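PDB 3MKC: racemase from Pseudovibrio sp. JE062, which belongs to the mandelate racemase/muconate lactonizing enzyme family, pairing an enolase-type N-terminal domain with a barrel domain. Local coordinates for residues Ala85-Met90 and Gly293-Arg298; Ile173-Val178 and Ala335-Tyr340; Pro125-Gln128 and Gly132-Lys135; Ile18-Gln23 and Gln29-Val34. All coordinates share one frame; numbering follows the deposited sequence.

In the fold
The four contacts sample both domains of an enolase-superfamily fold and the ground between them. Contact 4 is the hairpin of the N-terminal domain's three-stranded sheet, and contact 1 brings a helix of that domain against helix 293-306 of the barrel domain. Contact 3, which lies between the segments of contact 1 along the chain, fixes the turn leading into strand 137-143. That strand separates the segments of contact 2, inside the barrel. Contacts 2 and 4 lie on opposite sides of the chain's centre, their centres 26 Å apart. Enzymes of this superfamily generally carry the active site at the C-terminal ends of the barrel strands; contact 2, within the barrel, probably lies near that region.

Contact 1. Residues Ala85-Met90 and Gly293-Arg298; sequences AIWDAM and GLTELR
A chi1 of -162° sets the Trp87 indole opposite its own main-chain nitrogen and carries it toward Thr295 and Glu296 of helix 293-306. Glu296 reaches the ring by a bend in its own chain: chi2 of 71° turns the carboxylate toward the CZ2-CH2 side of the indole. The two side chains pass nearly at right angles, yet ring and carboxylate planes are tilted only 23° apart. Glu296 OE1 sits 3.6 Å from Trp87 CZ2, approaching obliquely, and OE2 of the same glutamate is 3.9 Å from Trp87 CH2. At the pyrrole end Thr295 takes over. Its CB is 3.7 Å from Trp87 CD1, while its methyl CG2 rests over one face of the indole, 3.9 Å from that same CD1 atom. Threonine and tryptophan run past each other in opposite directions; the threonine hydroxyl is bonded to Asp111 and Tyr115 of helix 102-122. Trp87 NE1 is bound to the carbonyl of Gly292, the residue before Gly293, which fixes the rotation of the indole. Glu296 pairs through OE1 with Arg299 and through OE2 with Arg269, and Arg299 also makes a cation-pi contact with Trp87. Within these segments Trp87 is the one residue of helix 83-93 that touches the barrel helix; Thr295 also packs on Ile83 and Asn84. No hydrogen bond runs directly between the two six-residue segments: the contact itself is van der Waals packing, and the two arginines probably offset the glutamate's negative charge, easing its burial beside an aromatic ring.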
loop_
_atom_site.group_PDB
_atom_site.type_symbol
_atom_site.label_atom_id
_atom_site.label_comp_id
_atom_site.label_asym_id
_atom_site.label_seq_id
_atom_site.Cartn_x
_atom_site.Cartn_y
_atom_site.Cartn_z
ATOM N N ALA A 85 -7.280 14.180 -14.499
ATOM C CA ALA A 85 -6.625 14.986 -15.523
ATOM C C ALA A 85 -5.237 15.449 -15.088
ATOM O O ALA A 85 -4.312 15.488 -15.895
ATOM C CB ALA A 85 -7.492 16.189 -15.879
ATOM N N ILE A 86 -5.088 15.808 -13.817
ATOM C CA ILE A 86 -3.791 16.256 -13.319
ATOM C C ILE A 86 -2.812 15.082 -13.360
ATOM O O ILE A 86 -1.635 15.248 -13.668
ATOM C CB ILE A 86 -3.907 16.794 -11.887
ATOM C CG1 ILE A 86 -4.858 17.994 -11.876
ATOM C CG2 ILE A 86 -2.528 17.195 -11.363
ATOM C CD1 ILE A 86 -5.225 18.485 -10.498
ATOM N N TRP A 87 -3.316 13.892 -13.055
ATOM C CA TRP A 87 -2.502 12.679 -13.080
ATOM C C TRP A 87 -1.900 12.543 -14.479
ATOM O O TRP A 87 -0.688 12.381 -14.631
ATOM C CB TRP A 87 -3.373 11.451 -12.801
ATOM C CG TRP A 87 -2.618 10.213 -12.384
ATOM C CD1 TRP A 87 -2.487 9.723 -11.113
ATOM C CD2 TRP A 87 -1.914 9.297 -13.239
ATOM N NE1 TRP A 87 -1.749 8.561 -11.123
ATOM C CE2 TRP A 87 -1.385 8.277 -12.414
ATOM C CE3 TRP A 87 -1.680 9.239 -14.622
ATOM C CZ2 TRP A 87 -0.636 7.209 -12.926
ATOM C CZ3 TRP A 87 -0.932 8.174 -15.133
ATOM C CH2 TRP A 87 -0.421 7.175 -14.283
ATOM N N ASP A 88 -2.759 12.605 -15.495
ATOM C CA ASP A 88 -2.316 12.475 -16.878
ATOM C C ASP A 88 -1.328 13.565 -17.260
ATOM O O ASP A 88 -0.355 13.307 -17.973
ATOM C CB ASP A 88 -3.504 12.527 -17.853
ATOM C CG ASP A 88 -4.350 11.263 -17.827
ATOM O OD1 ASP A 88 -3.876 10.222 -17.320
ATOM O OD2 ASP A 88 -5.491 11.311 -18.331
ATOM N N ALA A 89 -1.584 14.780 -16.783
ATOM C CA ALA A 89 -0.726 15.916 -17.100
ATOM C C ALA A 89 0.669 15.736 -16.530
ATOM O O ALA A 89 1.663 15.994 -17.210
ATOM C CB ALA A 89 -1.347 17.205 -16.566
HETATM N N MSE A 90 0.740 15.302 -15.278
HETATM C CA MSE A 90 2.020 15.087 -14.627
HETATM C C MSE A 90 2.763 13.937 -15.304
HETATM O O MSE A 90 3.952 14.053 -15.631
HETATM C CB MSE A 90 1.820 14.766 -13.140
HETATM C CG MSE A 90 1.349 15.938 -12.283
HETATM SE SE MSE A 90 1.354 15.490 -10.406
HETATM C CE MSE A 90 -0.126 14.256 -10.433
ATOM N N GLY A 293 -0.618 6.125 -6.965
ATOM C CA GLY A 293 -1.661 6.591 -6.057
ATOM C C GLY A 293 -3.020 5.928 -6.178
ATOM O O GLY A 293 -3.158 4.884 -6.822
ATOM N N LEU A 294 -4.027 6.539 -5.552
ATOM C CA LEU A 294 -5.385 6.014 -5.583
ATOM C C LEU A 294 -5.958 6.022 -7.002
ATOM O O LEU A 294 -6.709 5.124 -7.385
ATOM C CB LEU A 294 -6.289 6.823 -4.626
ATOM C CG LEU A 294 -5.969 6.622 -3.131
ATOM C CD1 LEU A 294 -6.638 7.690 -2.275
ATOM C CD2 LEU A 294 -6.434 5.250 -2.688
ATOM N N THR A 295 -5.589 7.018 -7.798
ATOM C CA THR A 295 -6.110 7.079 -9.157
ATOM C C THR A 295 -5.661 5.868 -9.967
ATOM O O THR A 295 -6.463 5.241 -10.657
ATOM C CB THR A 295 -5.663 8.360 -9.871
ATOM O OG1 THR A 295 -6.169 9.497 -9.162
ATOM C CG2 THR A 295 -6.195 8.390 -11.290
ATOM N N GLU A 296 -4.384 5.528 -9.881
ATOM C CA GLU A 296 -3.899 4.382 -10.640
ATOM C C GLU A 296 -4.423 3.090 -10.010
ATOM O O GLU A 296 -4.711 2.119 -10.710
ATOM C CB GLU A 296 -2.369 4.372 -10.681
ATOM C CG GLU A 296 -1.800 3.381 -11.707
ATOM C CD GLU A 296 -2.024 3.813 -13.155
ATOM O OE1 GLU A 296 -3.004 4.533 -13.427
ATOM O OE2 GLU A 296 -1.220 3.412 -14.026
ATOM N N LEU A 297 -4.563 3.074 -8.687
ATOM C CA LEU A 297 -5.074 1.879 -8.022
ATOM C C LEU A 297 -6.516 1.600 -8.445
ATOM O O LEU A 297 -6.953 0.443 -8.485
ATOM C CB LEU A 297 -4.975 2.019 -6.498
ATOM C CG LEU A 297 -3.602 1.651 -5.926
ATOM C CD1 LEU A 297 -3.556 1.969 -4.446
ATOM C CD2 LEU A 297 -3.326 0.165 -6.147
ATOM N N ARG A 298 -7.256 2.654 -8.766
ATOM C CA ARG A 298 -8.631 2.469 -9.213
ATOM C C ARG A 298 -8.626 1.823 -10.599
ATOM O O ARG A 298 -9.395 0.902 -10.863
ATOM C CB ARG A 298 -9.372 3.803 -9.281
ATOM C CG ARG A 298 -10.827 3.646 -9.670
ATOM C CD ARG A 298 -11.523 4.988 -9.803
ATOM N NE ARG A 298 -12.969 4.818 -9.854
ATOM C CZ ARG A 298 -13.844 5.819 -9.918
ATOM N NH1 ARG A 298 -13.425 7.079 -9.944
ATOM N NH2 ARG A 298 -15.146 5.556 -9.944
#

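Contact 2. Residues Ile173-Val178 and Ala335-Tyr340; sequences IRAVKV and APYFEY
The backbones of Ala175 and Tyr337 stay apart, their CA atoms 7.8 Å from each other, because strands 175-179 and 339-340 both run parallel to strand 137-143 between them and only side chains bridge the gap. Ala175 CB stands almost on the normal of the Tyr337 ring, 8° off it and 3.9 Å from the centroid, a CH-pi contact over the face. Pro336 CB covers the opposite face toward the rim, so the phenol is sandwiched, and its hydroxyl is bonded to Asp207. Arg174 CB comes in obliquely, 3.6 Å from Tyr337 CE1. Two residues farther along each segment the chemistry turns ionic. Lys177, bent at chi3 (73°), brings NZ to 3.3 Å from Glu339 OE2 in a salt bridge whose hydrogen bond is weak. A water reinforces it, accepting from Lys177 NZ at 2.9 Å and donating to Glu339 OE2 at 2.8 Å. Lys177 NZ has Glu238 and Tyr141 as further partners, while Glu339 is held by Thr143 and by the backbone nitrogen of Asn315. The contact spans strand 137-143 in the barrel domain, the modified TIM barrel of the enolase superfamily, whose parallel strands send such side chains into the interior.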
loop_
_atom_site.group_PDB
_atom_site.type_symbol
_atom_site.label_atom_id
_atom_site.label_comp_id
_atom_site.label_asym_id
_atom_site.label_seq_id
_atom_site.Cartn_x
_atom_site.Cartn_y
_atom_site.Cartn_z
ATOM N N ILE A 173 -9.133 -10.145 15.008
ATOM C CA ILE A 173 -8.600 -9.715 13.719
ATOM C C ILE A 173 -8.953 -10.848 12.753
ATOM O O ILE A 173 -8.652 -12.013 13.019
ATOM C CB ILE A 173 -7.065 -9.538 13.769
ATOM C CG1 ILE A 173 -6.701 -8.448 14.781
ATOM C CG2 ILE A 173 -6.529 -9.185 12.390
ATOM C CD1 ILE A 173 -7.379 -7.118 14.523
ATOM N N ARG A 174 -9.590 -10.503 11.639
ATOM C CA ARG A 174 -10.021 -11.505 10.672
ATOM C C ARG A 174 -8.918 -12.199 9.876
ATOM O O ARG A 174 -9.126 -13.298 9.368
ATOM C CB ARG A 174 -11.024 -10.882 9.700
ATOM C CG ARG A 174 -12.178 -10.162 10.370
ATOM C CD ARG A 174 -13.030 -11.116 11.189
ATOM N NE ARG A 174 -14.163 -10.440 11.816
ATOM C CZ ARG A 174 -15.231 -9.989 11.163
ATOM N NH1 ARG A 174 -15.330 -10.139 9.848
ATOM N NH2 ARG A 174 -16.206 -9.380 11.831
ATOM N N ALA A 175 -7.752 -11.570 9.761
ATOM C CA ALA A 175 -6.655 -12.166 9.005
ATOM C C ALA A 175 -5.318 -11.520 9.341
ATOM O O ALA A 175 -5.250 -10.329 9.631
ATOM C CB ALA A 175 -6.929 -12.048 7.504
ATOM N N VAL A 176 -4.258 -12.318 9.291
ATOM C CA VAL A 176 -2.922 -11.836 9.585
ATOM C C VAL A 176 -1.917 -12.398 8.588
ATOM O O VAL A 176 -2.130 -13.459 8.003
ATOM C CB VAL A 176 -2.480 -12.254 11.005
ATOM C CG1 VAL A 176 -3.415 -11.633 12.048
ATOM C CG2 VAL A 176 -2.487 -13.770 11.125
ATOM N N LYS A 177 -0.823 -11.677 8.389
ATOM C CA LYS A 177 0.217 -12.134 7.485
ATOM C C LYS A 177 1.502 -12.294 8.274
ATOM O O LYS A 177 1.877 -11.410 9.039
ATOM C CB LYS A 177 0.446 -11.126 6.355
ATOM C CG LYS A 177 1.479 -11.598 5.337
ATOM C CD LYS A 177 1.485 -10.733 4.082
ATOM C CE LYS A 177 2.103 -9.363 4.331
ATOM N NZ LYS A 177 2.087 -8.517 3.101
ATOM N N VAL A 178 2.157 -13.433 8.099
ATOM C CA VAL A 178 3.418 -13.706 8.773
ATOM C C VAL A 178 4.487 -13.718 7.694
ATOM O O VAL A 178 4.166 -13.779 6.511
ATOM C CB VAL A 178 3.390 -15.072 9.473
ATOM C CG1 VAL A 178 2.292 -15.087 10.530
ATOM C CG2 VAL A 178 3.160 -16.174 8.448
ATOM N N ALA A 335 -11.531 -7.051 -2.797
ATOM C CA ALA A 335 -11.189 -8.242 -2.024
ATOM C C ALA A 335 -11.715 -8.191 -0.593
ATOM O O ALA A 335 -12.088 -7.131 -0.100
ATOM C CB ALA A 335 -9.676 -8.431 -2.016
ATOM N N PRO A 336 -11.745 -9.347 0.096
ATOM C CA PRO A 336 -12.235 -9.416 1.480
ATOM C C PRO A 336 -11.393 -8.634 2.480
ATOM O O PRO A 336 -11.897 -8.189 3.513
ATOM C CB PRO A 336 -12.199 -10.914 1.799
ATOM C CG PRO A 336 -12.238 -11.577 0.460
ATOM C CD PRO A 336 -11.374 -10.687 -0.387
ATOM N N TYR A 337 -10.105 -8.493 2.187
ATOM C CA TYR A 337 -9.194 -7.787 3.078
ATOM C C TYR A 337 -8.281 -6.850 2.294
ATOM O O TYR A 337 -8.304 -6.827 1.061
ATOM C CB TYR A 337 -8.311 -8.787 3.831
ATOM C CG TYR A 337 -9.056 -9.954 4.444
ATOM C CD1 TYR A 337 -9.933 -9.764 5.509
ATOM C CD2 TYR A 337 -8.863 -11.254 3.969
ATOM C CE1 TYR A 337 -10.598 -10.835 6.090
ATOM C CE2 TYR A 337 -9.526 -12.337 4.543
ATOM C CZ TYR A 337 -10.391 -12.118 5.605
ATOM O OH TYR A 337 -11.047 -13.176 6.187
ATOM N N PHE A 338 -7.489 -6.079 3.038
ATOM C CA PHE A 338 -6.508 -5.151 2.482
ATOM C C PHE A 338 -5.421 -5.014 3.549
ATOM O O PHE A 338 -5.706 -5.166 4.743
ATOM C CB PHE A 338 -7.153 -3.800 2.148
ATOM C CG PHE A 338 -7.627 -3.023 3.343
ATOM C CD1 PHE A 338 -6.963 -1.868 3.739
ATOM C CD2 PHE A 338 -8.741 -3.436 4.061
ATOM C CE1 PHE A 338 -7.401 -1.130 4.835
ATOM C CE2 PHE A 338 -9.191 -2.703 5.164
ATOM C CZ PHE A 338 -8.518 -1.550 5.549
ATOM N N GLU A 339 -4.180 -4.757 3.141
ATOM C CA GLU A 339 -3.104 -4.665 4.122
ATOM C C GLU A 339 -3.165 -3.413 4.970
ATOM O O GLU A 339 -3.345 -2.305 4.463
ATOM C CB GLU A 339 -1.723 -4.757 3.467
ATOM C CG GLU A 339 -0.579 -4.631 4.476
ATOM C CD GLU A 339 0.783 -4.966 3.897
ATOM O OE1 GLU A 339 1.057 -4.578 2.744
ATOM O OE2 GLU A 339 1.591 -5.607 4.605
ATOM N N TYR A 340 -2.999 -3.611 6.272
ATOM C CA TYR A 340 -3.026 -2.515 7.217
ATOM C C TYR A 340 -2.037 -2.804 8.339
ATOM O O TYR A 340 -1.902 -3.941 8.786
ATOM C CB TYR A 340 -4.426 -2.373 7.802
ATOM C CG TYR A 340 -4.676 -1.053 8.489
ATOM C CD1 TYR A 340 -5.113 0.057 7.770
ATOM C CD2 TYR A 340 -4.488 -0.917 9.864
ATOM C CE1 TYR A 340 -5.362 1.273 8.403
ATOM C CE2 TYR A 340 -4.732 0.293 10.509
ATOM C CZ TYR A 340 -5.169 1.381 9.773
ATOM O OH TYR A 340 -5.409 2.572 10.402
HETATM O O HOH W 1 4.006 -6.432 3.481
#

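Contact 3. Residues Pro125-Gln128 and Gly132-Lys135; sequences PAYQ and GTNK
After short helix 126-129 the chain turns back, and Gly132 N donates to Tyr127 O, five residues earlier, at 2.9 Å with an N-H...O angle of 155°. An ST turn at Thr133 follows directly, so the chain leaves the helix through two successive small turns before it enters strand 137-143. Gln128 CA and Gly132 CA are 4.0 Å apart. Gly132 has a positive phi and an extended psi, a conformation in which a CB would be jammed against the carbonyl oxygen of the residue before it. At the other end of the helix, Gln128 N bonds to Pro125 O at 3.1 Å.

The side-chain contact belongs to Tyr127 and Thr133. Tyr127 CG lies between the backbone nitrogen and the carbonyl carbon (chi1 80°), which stands the ring up beside the chain returning at Gly132. Gly132 CA meets the ring at its edge, near the ring plane, 4.0 Å from Tyr127 CD1. Thr133 CG2 comes from an oblique direction to 3.7 Å from Tyr127 CE1. Gln128 CG lies over one face, 3.5 Å above the plane of the Tyr127 ring and offset toward its rim. Around this core, Lys368 touches both Tyr127 and Thr133. Helix 319-331 supplies anchors too: His327 ND1 for the backbone nitrogen of Tyr127, and the carbonyl of Phe330 for the hydroxyl of Thr133. While giving its proton to that carbonyl, Thr133 OG1 also accepts from Lys135 N, at 2.9 Å and nearly straight at 163°.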
loop_
_atom_site.group_PDB
_atom_site.type_symbol
_atom_site.label_atom_id
_atom_site.label_comp_id
_atom_site.label_asym_id
_atom_site.label_seq_id
_atom_site.Cartn_x
_atom_site.Cartn_y
_atom_site.Cartn_z
ATOM N N PRO A 125 -15.674 13.053 2.233
ATOM C CA PRO A 125 -14.601 12.078 2.449
ATOM C C PRO A 125 -14.037 11.595 1.121
ATOM O O PRO A 125 -14.740 11.576 0.112
ATOM C CB PRO A 125 -15.293 10.963 3.229
ATOM C CG PRO A 125 -16.721 11.067 2.783
ATOM C CD PRO A 125 -16.956 12.553 2.757
ATOM N N ALA A 126 -12.771 11.202 1.135
ATOM C CA ALA A 126 -12.107 10.735 -0.075
ATOM C C ALA A 126 -12.824 9.590 -0.787
ATOM O O ALA A 126 -12.953 9.609 -2.007
ATOM C CB ALA A 126 -10.672 10.335 0.247
ATOM N N TYR A 127 -13.293 8.594 -0.039
ATOM C CA TYR A 127 -13.955 7.457 -0.667
ATOM C C TYR A 127 -15.185 7.841 -1.492
ATOM O O TYR A 127 -15.570 7.114 -2.415
ATOM C CB TYR A 127 -14.299 6.389 0.387
ATOM C CG TYR A 127 -15.538 6.658 1.209
ATOM C CD1 TYR A 127 -16.800 6.355 0.712
ATOM C CD2 TYR A 127 -15.451 7.228 2.481
ATOM C CE1 TYR A 127 -17.945 6.607 1.446
ATOM C CE2 TYR A 127 -16.596 7.485 3.231
ATOM C CZ TYR A 127 -17.839 7.171 2.704
ATOM O OH TYR A 127 -18.979 7.406 3.434
ATOM N N GLN A 128 -15.798 8.983 -1.194
ATOM C CA GLN A 128 -16.963 9.399 -1.965
ATOM C C GLN A 128 -16.520 9.972 -3.305
ATOM O O GLN A 128 -17.221 9.835 -4.301
ATOM C CB GLN A 128 -17.801 10.414 -1.190
ATOM C CG GLN A 128 -18.361 9.837 0.099
ATOM C CD GLN A 128 -19.449 10.693 0.710
ATOM O OE1 GLN A 128 -19.409 11.918 0.631
ATOM N NE2 GLN A 128 -20.422 10.047 1.342
ATOM N N GLY A 132 -18.015 6.336 -3.786
ATOM C CA GLY A 132 -18.913 5.944 -2.717
ATOM C C GLY A 132 -18.772 4.466 -2.407
ATOM O O GLY A 132 -17.930 3.775 -2.986
ATOM N N THR A 133 -19.593 3.963 -1.496
ATOM C CA THR A 133 -19.505 2.558 -1.134
ATOM C C THR A 133 -20.848 1.991 -0.736
ATOM O O THR A 133 -21.769 2.732 -0.404
ATOM C CB THR A 133 -18.541 2.351 0.058
ATOM O OG1 THR A 133 -18.423 0.955 0.354
ATOM C CG2 THR A 133 -19.069 3.062 1.296
ATOM N N ASN A 134 -20.947 0.665 -0.776
ATOM C CA ASN A 134 -22.158 -0.021 -0.353
ATOM C C ASN A 134 -21.801 -0.909 0.835
ATOM O O ASN A 134 -22.643 -1.633 1.353
ATOM C CB ASN A 134 -22.738 -0.877 -1.482
ATOM C CG ASN A 134 -23.290 -0.039 -2.616
ATOM O OD1 ASN A 134 -23.939 0.982 -2.391
ATOM N ND2 ASN A 134 -23.044 -0.474 -3.844
ATOM N N LYS A 135 -20.540 -0.858 1.249
ATOM C CA LYS A 135 -20.070 -1.648 2.383
ATOM C C LYS A 135 -20.299 -0.828 3.648
ATOM O O LYS A 135 -20.050 0.371 3.662
ATOM C CB LYS A 135 -18.578 -1.944 2.228
ATOM C CG LYS A 135 -18.220 -2.613 0.913
ATOM C CD LYS A 135 -16.719 -2.584 0.631
ATOM C CE LYS A 135 -16.431 -3.107 -0.776
ATOM N NZ LYS A 135 -15.001 -3.013 -1.169
#

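Contact 4. Residues Ile18-Gln23 and Gln29-Val34; sequences IPVNYQ and QNTVVV
The phenol of Tyr22 and the amide of Gln29 lie side by side, pointing the same way, with their planes 27° apart; the approach to the ring is oblique, and Tyr22 CD2 is 4.1 Å from Gln29 CD. On the other face of the hairpin Asn21 and Asn30 also run alongside each other, but their amide planes stand 76° apart. They meet through Asn21 OD1 and Asn30 CB, at 3.2 Å, with no hydrogen bond between the two amides. The strands behind them are antiparallel, their axes 156° apart. Ile18 N bonds to Val33 O at 2.6 Å and Val33 N returns to Ile18 O; Val20 and Thr31 form the next doubly bonded pair, with Val20 N 2.8 Å from Thr31 O. On the face of Tyr22, Val20 and Val33 are diagonal neighbours and touch through their CG2 methyls at 3.9 Å. Val20 CB also lies 3.9 Å from the methyl CG2 of Thr31, whose hydroxyl is bonded to Glu47. Strand 29-38 is the middle one of the three-stranded sheet, bonded on its far side to strand 43-48 through Val32 and Ala48. Helix 52-59 packs on the face carrying Pro19 and Val32, while Leu350 of helix 349-353 meets Val20 and Gln29 on the other.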
loop_
_atom_site.group_PDB
_atom_site.type_symbol
_atom_site.label_atom_id
_atom_site.label_comp_id
_atom_site.label_asym_id
_atom_site.label_seq_id
_atom_site.Cartn_x
_atom_site.Cartn_y
_atom_site.Cartn_z
ATOM N N ILE A 18 8.164 16.926 1.784
ATOM C CA ILE A 18 8.789 17.022 3.093
ATOM C C ILE A 18 9.411 15.743 3.614
ATOM O O ILE A 18 8.718 14.872 4.134
ATOM C CB ILE A 18 7.760 17.516 4.130
ATOM C CG1 ILE A 18 7.179 18.851 3.670
ATOM C CG2 ILE A 18 8.410 17.633 5.504
ATOM C CD1 ILE A 18 5.980 19.310 4.467
ATOM N N PRO A 19 10.737 15.616 3.487
ATOM C CA PRO A 19 11.463 14.433 3.959
ATOM C C PRO A 19 11.289 14.270 5.467
ATOM O O PRO A 19 11.437 15.234 6.213
ATOM C CB PRO A 19 12.912 14.752 3.595
ATOM C CG PRO A 19 12.769 15.593 2.366
ATOM C CD PRO A 19 11.626 16.510 2.723
ATOM N N VAL A 20 10.965 13.063 5.916
ATOM C CA VAL A 20 10.802 12.816 7.342
ATOM C C VAL A 20 11.620 11.595 7.744
ATOM O O VAL A 20 11.360 10.480 7.286
ATOM C CB VAL A 20 9.321 12.582 7.715
ATOM C CG1 VAL A 20 9.200 12.326 9.218
ATOM C CG2 VAL A 20 8.482 13.796 7.317
ATOM N N ASN A 21 12.615 11.814 8.598
ATOM C CA ASN A 21 13.488 10.740 9.060
ATOM C C ASN A 21 13.462 10.625 10.577
ATOM O O ASN A 21 13.642 11.619 11.286
ATOM C CB ASN A 21 14.927 10.997 8.605
ATOM C CG ASN A 21 15.103 10.848 7.107
ATOM O OD1 ASN A 21 15.071 9.736 6.576
ATOM N ND2 ASN A 21 15.285 11.971 6.415
ATOM N N TYR A 22 13.232 9.414 11.070
ATOM C CA TYR A 22 13.204 9.169 12.507
ATOM C C TYR A 22 14.442 8.367 12.887
ATOM O O TYR A 22 14.734 7.340 12.275
ATOM C CB TYR A 22 11.959 8.376 12.902
ATOM C CG TYR A 22 11.854 8.160 14.395
ATOM C CD1 TYR A 22 11.325 9.145 15.225
ATOM C CD2 TYR A 22 12.340 6.991 14.983
ATOM C CE1 TYR A 22 11.282 8.975 16.612
ATOM C CE2 TYR A 22 12.304 6.810 16.365
ATOM C CZ TYR A 22 11.773 7.806 17.172
ATOM O OH TYR A 22 11.734 7.637 18.542
ATOM N N GLN A 23 15.169 8.831 13.897
ATOM C CA GLN A 23 16.374 8.139 14.337
ATOM C C GLN A 23 16.135 7.386 15.642
ATOM O O GLN A 23 16.023 6.158 15.649
ATOM C CB GLN A 23 17.508 9.140 14.506
ATOM N N GLN A 29 13.396 4.292 9.804
ATOM C CA GLN A 29 12.041 4.643 9.385
ATOM C C GLN A 29 12.029 6.025 8.767
ATOM O O GLN A 29 12.644 6.955 9.287
ATOM C CB GLN A 29 11.095 4.663 10.586
ATOM C CG GLN A 29 11.406 3.629 11.641
ATOM C CD GLN A 29 10.643 3.868 12.922
ATOM O OE1 GLN A 29 10.967 3.293 13.960
ATOM N NE2 GLN A 29 9.617 4.716 12.858
ATOM N N ASN A 30 11.308 6.173 7.666
ATOM C CA ASN A 30 11.234 7.464 7.025
ATOM C C ASN A 30 10.129 7.496 5.994
ATOM O O ASN A 30 9.536 6.473 5.653
ATOM C CB ASN A 30 12.577 7.806 6.366
ATOM C CG ASN A 30 13.002 6.773 5.343
ATOM O OD1 ASN A 30 12.249 6.450 4.427
ATOM N ND2 ASN A 30 14.214 6.251 5.491
ATOM N N THR A 31 9.847 8.696 5.514
ATOM C CA THR A 31 8.841 8.883 4.500
ATOM C C THR A 31 9.026 10.267 3.907
ATOM O O THR A 31 9.917 11.027 4.312
ATOM C CB THR A 31 7.412 8.761 5.074
ATOM O OG1 THR A 31 6.474 8.724 3.993
ATOM C CG2 THR A 31 7.083 9.955 5.977
ATOM N N VAL A 32 8.198 10.580 2.927
ATOM C CA VAL A 32 8.252 11.873 2.296
ATOM C C VAL A 32 6.828 12.375 2.227
ATOM O O VAL A 32 6.033 11.908 1.415
ATOM C CB VAL A 32 8.837 11.780 0.885
ATOM C CG1 VAL A 32 8.944 13.159 0.284
ATOM C CG2 VAL A 32 10.198 11.108 0.943
ATOM N N VAL A 33 6.497 13.308 3.109
ATOM C CA VAL A 33 5.157 13.864 3.116
ATOM C C VAL A 33 5.002 14.811 1.943
ATOM O O VAL A 33 5.909 15.586 1.638
ATOM C CB VAL A 33 4.878 14.653 4.409
ATOM C CG1 VAL A 33 3.495 15.291 4.338
ATOM C CG2 VAL A 33 4.978 13.730 5.609
ATOM N N VAL A 34 3.865 14.728 1.267
ATOM C CA VAL A 34 3.586 15.616 0.158
ATOM C C VAL A 34 2.428 16.513 0.584
ATOM O O VAL A 34 1.326 16.032 0.850
ATOM C CB VAL A 34 3.176 14.846 -1.107
ATOM C CG1 VAL A 34 2.795 15.834 -2.207
ATOM C CG2 VAL A 34 4.313 13.947 -1.558
#